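Local coordinates for protein aspartyl-tRNA synthetase 2 (Thermus thermophilus, PDB 1N9W) that attaches L-aspartate, first activated by ATP as Asp-AMP, to both tRNA(Asp) and tRNA(Asn) with similar efficiency, at residues 224-238 with 337-351. Numbering follows the deposited sequence.
Sequences IADEEDLMRLEEALL and FDLLFRGLEITSGGQ
Helix 227-238 packs against the hairpin of strands 337-341 and 344-351 in the antiparallel sheet that carries the active site of the class II synthetase catalytic domain, with F337 set between L230, M231 and E234. M231 crosses one face of the F337 ring, its CG 3.7 Å from the centroid and only 7° off the normal, a CH-pi contact; its chain then bends at chi3 (-96°), bringing CE to 3.5 Å from F337 CD2 while SD makes an oblique Met-aromatic contact. The opposite face has the backbone O of G349 above it, offset toward the rim, and L230 CB reaches the ring edge at F337 CE2 (3.5 Å). An alanine in place of F337 would probably open a gap under M231 and beside L230 and leave the M231 thioether without its aromatic partner. Farther along the helix, E234 runs out extended, CG anti to the backbone N (chi1 170°), to meet T347, which comes from the opposite direction: E234 OE2 sits 2.6 Å from T347 OG1, whose proton could instead go to I346 O. The methyl CD2 of L339 touches E234 OE2 as well and meets L238 CD1 tip to tip at 3.6 Å. Near the other end of the segment, L230 CD1 presses on G350 C at 3.4 Å, and Q351 slides past I224 as its OE1, which takes a hydrogen bond from R335, comes near D226 CA. I346 and T347 form a classic beta bulge opposite L339, while the CB of S348, a predicted aspartate-binding residue, points away from the helix. E234 OE1 is buried with no polar partner in the model, which would probably raise the acid's pKa and make a protonated, neutral form easier to accommodate.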
loop_
_atom_site.group_PDB
_atom_site.type_symbol
_atom_site.label_atom_id
_atom_site.label_comp_id
_atom_site.label_asym_id
_atom_site.label_seq_id
_atom_site.Cartn_x
_atom_site.Cartn_y
_atom_site.Cartn_z
ATOM N N ILE B 224 0.383 22.071 -11.918
ATOM C CA ILE B 224 1.682 22.506 -11.441
ATOM C C ILE B 224 2.168 23.683 -12.290
ATOM O O ILE B 224 1.642 23.934 -13.377
ATOM C CB ILE B 224 2.719 21.372 -11.538
ATOM C CG1 ILE B 224 2.866 20.935 -12.997
ATOM C CG2 ILE B 224 2.283 20.193 -10.664
ATOM C CD1 ILE B 224 3.988 19.946 -13.225
ATOM N N ALA B 225 3.175 24.393 -11.788
ATOM C CA ALA B 225 3.751 25.531 -12.496
ATOM C C ALA B 225 4.881 25.043 -13.401
ATOM O O ALA B 225 5.022 25.509 -14.527
ATOM C CB ALA B 225 4.282 26.560 -11.493
ATOM N N ASP B 226 5.673 24.099 -12.895
ATOM C CA ASP B 226 6.802 23.519 -13.629
ATOM C C ASP B 226 7.341 22.292 -12.887
ATOM O O ASP B 226 6.775 21.878 -11.873
ATOM C CB ASP B 226 7.920 24.555 -13.787
ATOM C CG ASP B 226 8.188 25.323 -12.504
ATOM O OD1 ASP B 226 8.097 24.723 -11.409
ATOM O OD2 ASP B 226 8.503 26.527 -12.588
ATOM N N GLU B 227 8.436 21.714 -13.377
ATOM C CA GLU B 227 9.015 20.531 -12.735
ATOM C C GLU B 227 9.531 20.838 -11.330
ATOM O O GLU B 227 9.741 19.931 -10.522
ATOM C CB GLU B 227 10.156 19.943 -13.587
ATOM C CG GLU B 227 11.490 20.689 -13.506
ATOM C CD GLU B 227 11.486 22.016 -14.252
ATOM O OE1 GLU B 227 12.520 22.717 -14.219
ATOM O OE2 GLU B 227 10.457 22.359 -14.872
ATOM N N GLU B 228 9.717 22.122 -11.042
ATOM C CA GLU B 228 10.212 22.561 -9.745
ATOM C C GLU B 228 9.237 22.217 -8.625
ATOM O O GLU B 228 9.639 22.070 -7.469
ATOM C CB GLU B 228 10.462 24.072 -9.766
ATOM C CG GLU B 228 11.413 24.557 -8.689
ATOM C CD GLU B 228 12.766 23.871 -8.769
ATOM O OE1 GLU B 228 13.334 23.805 -9.883
ATOM O OE2 GLU B 228 13.263 23.396 -7.723
ATOM N N ASP B 229 7.957 22.104 -8.962
ATOM C CA ASP B 229 6.954 21.750 -7.957
ATOM C C ASP B 229 7.178 20.308 -7.515
ATOM O O ASP B 229 7.023 19.979 -6.339
ATOM C CB ASP B 229 5.534 21.889 -8.510
ATOM C CG ASP B 229 5.084 23.326 -8.596
ATOM O OD1 ASP B 229 5.615 24.169 -7.841
ATOM O OD2 ASP B 229 4.184 23.618 -9.408
ATOM N N LEU B 230 7.551 19.461 -8.472
ATOM C CA LEU B 230 7.803 18.050 -8.212
ATOM C C LEU B 230 9.007 17.857 -7.289
ATOM O O LEU B 230 8.946 17.075 -6.332
ATOM C CB LEU B 230 8.035 17.310 -9.531
ATOM C CG LEU B 230 7.034 17.598 -10.646
ATOM C CD1 LEU B 230 7.389 16.782 -11.883
ATOM C CD2 LEU B 230 5.631 17.261 -10.173
ATOM N N MET B 231 10.097 18.570 -7.576
ATOM C CA MET B 231 11.314 18.466 -6.766
ATOM C C MET B 231 11.074 18.923 -5.327
ATOM O O MET B 231 11.488 18.249 -4.381
ATOM C CB MET B 231 12.468 19.262 -7.415
ATOM C CG MET B 231 13.255 18.452 -8.465
ATOM S SD MET B 231 14.594 19.327 -9.372
ATOM C CE MET B 231 13.708 19.817 -10.871
ATOM N N ARG B 232 10.396 20.053 -5.158
ATOM C CA ARG B 232 10.100 20.546 -3.820
ATOM C C ARG B 232 9.188 19.554 -3.086
ATOM O O ARG B 232 9.321 19.357 -1.879
ATOM C CB ARG B 232 9.438 21.926 -3.895
ATOM C CG ARG B 232 10.433 23.075 -4.077
ATOM C CD ARG B 232 9.906 24.126 -5.041
ATOM N NE ARG B 232 8.530 24.510 -4.732
ATOM C CZ ARG B 232 7.737 25.169 -5.571
ATOM N NH1 ARG B 232 8.189 25.519 -6.772
ATOM N NH2 ARG B 232 6.494 25.469 -5.214
ATOM N N LEU B 233 8.273 18.927 -3.819
ATOM C CA LEU B 233 7.368 17.955 -3.230
ATOM C C LEU B 233 8.144 16.727 -2.752
ATOM O O LEU B 233 7.988 16.288 -1.616
ATOM C CB LEU B 233 6.311 17.510 -4.243
ATOM C CG LEU B 233 5.494 16.261 -3.832
ATOM C CD1 LEU B 233 4.532 16.630 -2.722
ATOM C CD2 LEU B 233 4.728 15.716 -5.032
ATOM N N GLU B 234 8.980 16.181 -3.629
ATOM C CA GLU B 234 9.763 15.009 -3.285
ATOM C C GLU B 234 10.651 15.215 -2.065
ATOM O O GLU B 234 10.860 14.287 -1.274
ATOM C CB GLU B 234 10.602 14.552 -4.474
ATOM C CG GLU B 234 11.604 13.491 -4.097
ATOM C CD GLU B 234 12.101 12.683 -5.284
ATOM O OE1 GLU B 234 12.206 13.246 -6.396
ATOM O OE2 GLU B 234 12.399 11.488 -5.084
ATOM N N GLU B 235 11.174 16.427 -1.909
ATOM C CA GLU B 235 12.037 16.758 -0.772
ATOM C C GLU B 235 11.272 16.632 0.531
ATOM O O GLU B 235 11.753 16.034 1.493
ATOM C CB GLU B 235 12.575 18.192 -0.901
ATOM C CG GLU B 235 13.862 18.306 -1.711
ATOM C CD GLU B 235 14.362 19.756 -1.829
ATOM O OE1 GLU B 235 14.387 20.476 -0.806
ATOM O OE2 GLU B 235 14.743 20.159 -2.940
ATOM N N ALA B 236 10.079 17.212 0.558
ATOM C CA ALA B 236 9.240 17.171 1.750
ATOM C C ALA B 236 8.782 15.729 1.984
ATOM O O ALA B 236 8.743 15.265 3.122
ATOM C CB ALA B 236 8.037 18.100 1.570
ATOM N N LEU B 237 8.450 15.036 0.895
ATOM C CA LEU B 237 8.016 13.647 0.945
ATOM C C LEU B 237 9.099 12.791 1.602
ATOM O O LEU B 237 8.827 12.038 2.536
ATOM C CB LEU B 237 7.741 13.132 -0.472
ATOM C CG LEU B 237 7.429 11.642 -0.673
ATOM C CD1 LEU B 237 6.112 11.293 -0.003
ATOM C CD2 LEU B 237 7.367 11.337 -2.169
ATOM N N LEU B 238 10.332 12.923 1.116
ATOM C CA LEU B 238 11.464 12.170 1.647
ATOM C C LEU B 238 11.715 12.446 3.116
ATOM O O LEU B 238 12.005 11.526 3.887
ATOM C CB LEU B 238 12.733 12.490 0.862
ATOM C CG LEU B 238 12.840 11.816 -0.503
ATOM C CD1 LEU B 238 13.838 12.562 -1.362
ATOM C CD2 LEU B 238 13.234 10.361 -0.317
ATOM N N PHE B 337 14.085 15.460 -14.319
ATOM C CA PHE B 337 15.107 15.425 -13.278
ATOM C C PHE B 337 15.285 14.014 -12.708
ATOM O O PHE B 337 14.379 13.184 -12.776
ATOM C CB PHE B 337 14.749 16.406 -12.146
ATOM C CG PHE B 337 13.488 16.049 -11.393
ATOM C CD1 PHE B 337 13.492 15.043 -10.429
ATOM C CD2 PHE B 337 12.291 16.701 -11.670
ATOM C CE1 PHE B 337 12.322 14.691 -9.752
ATOM C CE2 PHE B 337 11.115 16.356 -10.999
ATOM C CZ PHE B 337 11.134 15.348 -10.041
ATOM N N ASP B 338 16.467 13.760 -12.156
ATOM C CA ASP B 338 16.802 12.481 -11.551
ATOM C C ASP B 338 17.376 12.784 -10.189
ATOM O O ASP B 338 18.132 13.740 -10.039
ATOM C CB ASP B 338 17.852 11.750 -12.386
ATOM C CG ASP B 338 17.243 10.829 -13.410
ATOM O OD1 ASP B 338 16.057 11.017 -13.749
ATOM O OD2 ASP B 338 17.953 9.913 -13.883
ATOM N N LEU B 339 17.013 11.986 -9.190
ATOM C CA LEU B 339 17.542 12.212 -7.850
ATOM C C LEU B 339 18.629 11.188 -7.561
ATOM O O LEU B 339 18.421 9.986 -7.724
ATOM C CB LEU B 339 16.435 12.100 -6.799
ATOM C CG LEU B 339 16.905 12.137 -5.342
ATOM C CD1 LEU B 339 17.656 13.437 -5.069
ATOM C CD2 LEU B 339 15.711 12.001 -4.413
ATOM N N LEU B 340 19.796 11.670 -7.156
ATOM C CA LEU B 340 20.897 10.786 -6.825
ATOM C C LEU B 340 21.050 10.743 -5.324
ATOM O O LEU B 340 21.204 11.779 -4.678
ATOM C CB LEU B 340 22.203 11.281 -7.447
ATOM C CG LEU B 340 22.287 11.232 -8.968
ATOM C CD1 LEU B 340 23.670 11.706 -9.398
ATOM C CD2 LEU B 340 22.030 9.813 -9.452
ATOM N N PHE B 341 20.991 9.543 -4.768
ATOM C CA PHE B 341 21.132 9.373 -3.333
ATOM C C PHE B 341 22.388 8.567 -3.069
ATOM O O PHE B 341 22.468 7.390 -3.416
ATOM C CB PHE B 341 19.905 8.660 -2.763
ATOM C CG PHE B 341 19.991 8.383 -1.290
ATOM C CD1 PHE B 341 20.333 9.393 -0.392
ATOM C CD2 PHE B 341 19.707 7.115 -0.796
ATOM C CE1 PHE B 341 20.380 9.142 0.975
ATOM C CE2 PHE B 341 19.751 6.858 0.566
ATOM C CZ PHE B 341 20.092 7.871 1.456
ATOM N N ARG B 342 23.375 9.212 -2.462
ATOM C CA ARG B 342 24.641 8.551 -2.163
ATOM C C ARG B 342 25.220 7.830 -3.381
ATOM O O ARG B 342 25.776 6.741 -3.259
ATOM C CB ARG B 342 24.456 7.571 -0.993
ATOM C CG ARG B 342 24.373 8.266 0.358
ATOM C CD ARG B 342 24.099 7.323 1.525
ATOM N NE ARG B 342 24.173 8.065 2.787
ATOM C CZ ARG B 342 23.807 7.592 3.975
ATOM N NH1 ARG B 342 23.325 6.357 4.094
ATOM N NH2 ARG B 342 23.921 8.366 5.050
ATOM N N GLY B 343 25.072 8.438 -4.556
ATOM C CA GLY B 343 25.620 7.850 -5.768
ATOM C C GLY B 343 24.690 6.994 -6.603
ATOM O O GLY B 343 25.024 6.625 -7.731
ATOM N N LEU B 344 23.523 6.674 -6.061
ATOM C CA LEU B 344 22.574 5.843 -6.789
ATOM C C LEU B 344 21.319 6.618 -7.179
ATOM O O LEU B 344 20.824 7.453 -6.419
ATOM C CB LEU B 344 22.194 4.629 -5.942
ATOM C CG LEU B 344 21.344 3.561 -6.623
ATOM C CD1 LEU B 344 22.090 3.014 -7.839
ATOM C CD2 LEU B 344 21.035 2.448 -5.632
ATOM N N GLU B 345 20.816 6.347 -8.376
ATOM C CA GLU B 345 19.612 7.010 -8.847
ATOM C C GLU B 345 18.408 6.345 -8.183
ATOM O O GLU B 345 18.120 5.176 -8.431
ATOM C CB GLU B 345 19.507 6.903 -10.376
ATOM C CG GLU B 345 18.220 7.477 -10.953
ATOM C CD GLU B 345 17.218 6.401 -11.341
ATOM O OE1 GLU B 345 17.453 5.707 -12.356
ATOM O OE2 GLU B 345 16.200 6.238 -10.627
ATOM N N ILE B 346 17.722 7.090 -7.323
ATOM C CA ILE B 346 16.560 6.558 -6.621
ATOM C C ILE B 346 15.277 7.215 -7.107
ATOM O O ILE B 346 14.194 6.908 -6.614
ATOM C CB ILE B 346 16.655 6.788 -5.104
ATOM C CG1 ILE B 346 16.549 8.283 -4.798
ATOM C CG2 ILE B 346 17.953 6.200 -4.571
ATOM C CD1 ILE B 346 16.334 8.606 -3.336
ATOM N N THR B 347 15.397 8.127 -8.065
ATOM C CA THR B 347 14.227 8.816 -8.586
ATOM C C THR B 347 14.421 9.309 -10.003
ATOM O O THR B 347 15.514 9.715 -10.397
ATOM C CB THR B 347 13.854 10.031 -7.712
ATOM O OG1 THR B 347 13.587 9.592 -6.375
ATOM C CG2 THR B 347 12.616 10.732 -8.269
ATOM N N SER B 348 13.341 9.275 -10.768
ATOM C CA SER B 348 13.376 9.741 -12.139
ATOM C C SER B 348 11.991 10.236 -12.519
ATOM O O SER B 348 11.018 9.483 -12.465
ATOM C CB SER B 348 13.800 8.611 -13.073
ATOM O OG SER B 348 13.931 9.093 -14.395
ATOM N N GLY B 349 11.903 11.509 -12.888
ATOM C CA GLY B 349 10.625 12.071 -13.269
ATOM C C GLY B 349 10.735 13.453 -13.872
ATOM O O GLY B 349 11.819 13.893 -14.259
ATOM N N GLY B 350 9.603 14.142 -13.957
ATOM C CA GLY B 350 9.586 15.482 -14.513
ATOM C C GLY B 350 8.209 15.836 -15.035
ATOM O O GLY B 350 7.283 15.026 -14.970
ATOM N N GLN B 351 8.066 17.051 -15.550
ATOM C CA GLN B 351 6.788 17.483 -16.093
ATOM C C GLN B 351 6.550 16.795 -17.436
ATOM O O GLN B 351 7.498 16.563 -18.185
ATOM C CB GLN B 351 6.777 19.004 -16.252
ATOM C CG GLN B 351 5.598 19.533 -17.043
ATOM C CD GLN B 351 5.316 20.994 -16.759
ATOM O OE1 GLN B 351 6.214 21.753 -16.383
ATOM N NE2 GLN B 351 4.066 21.401 -16.948
#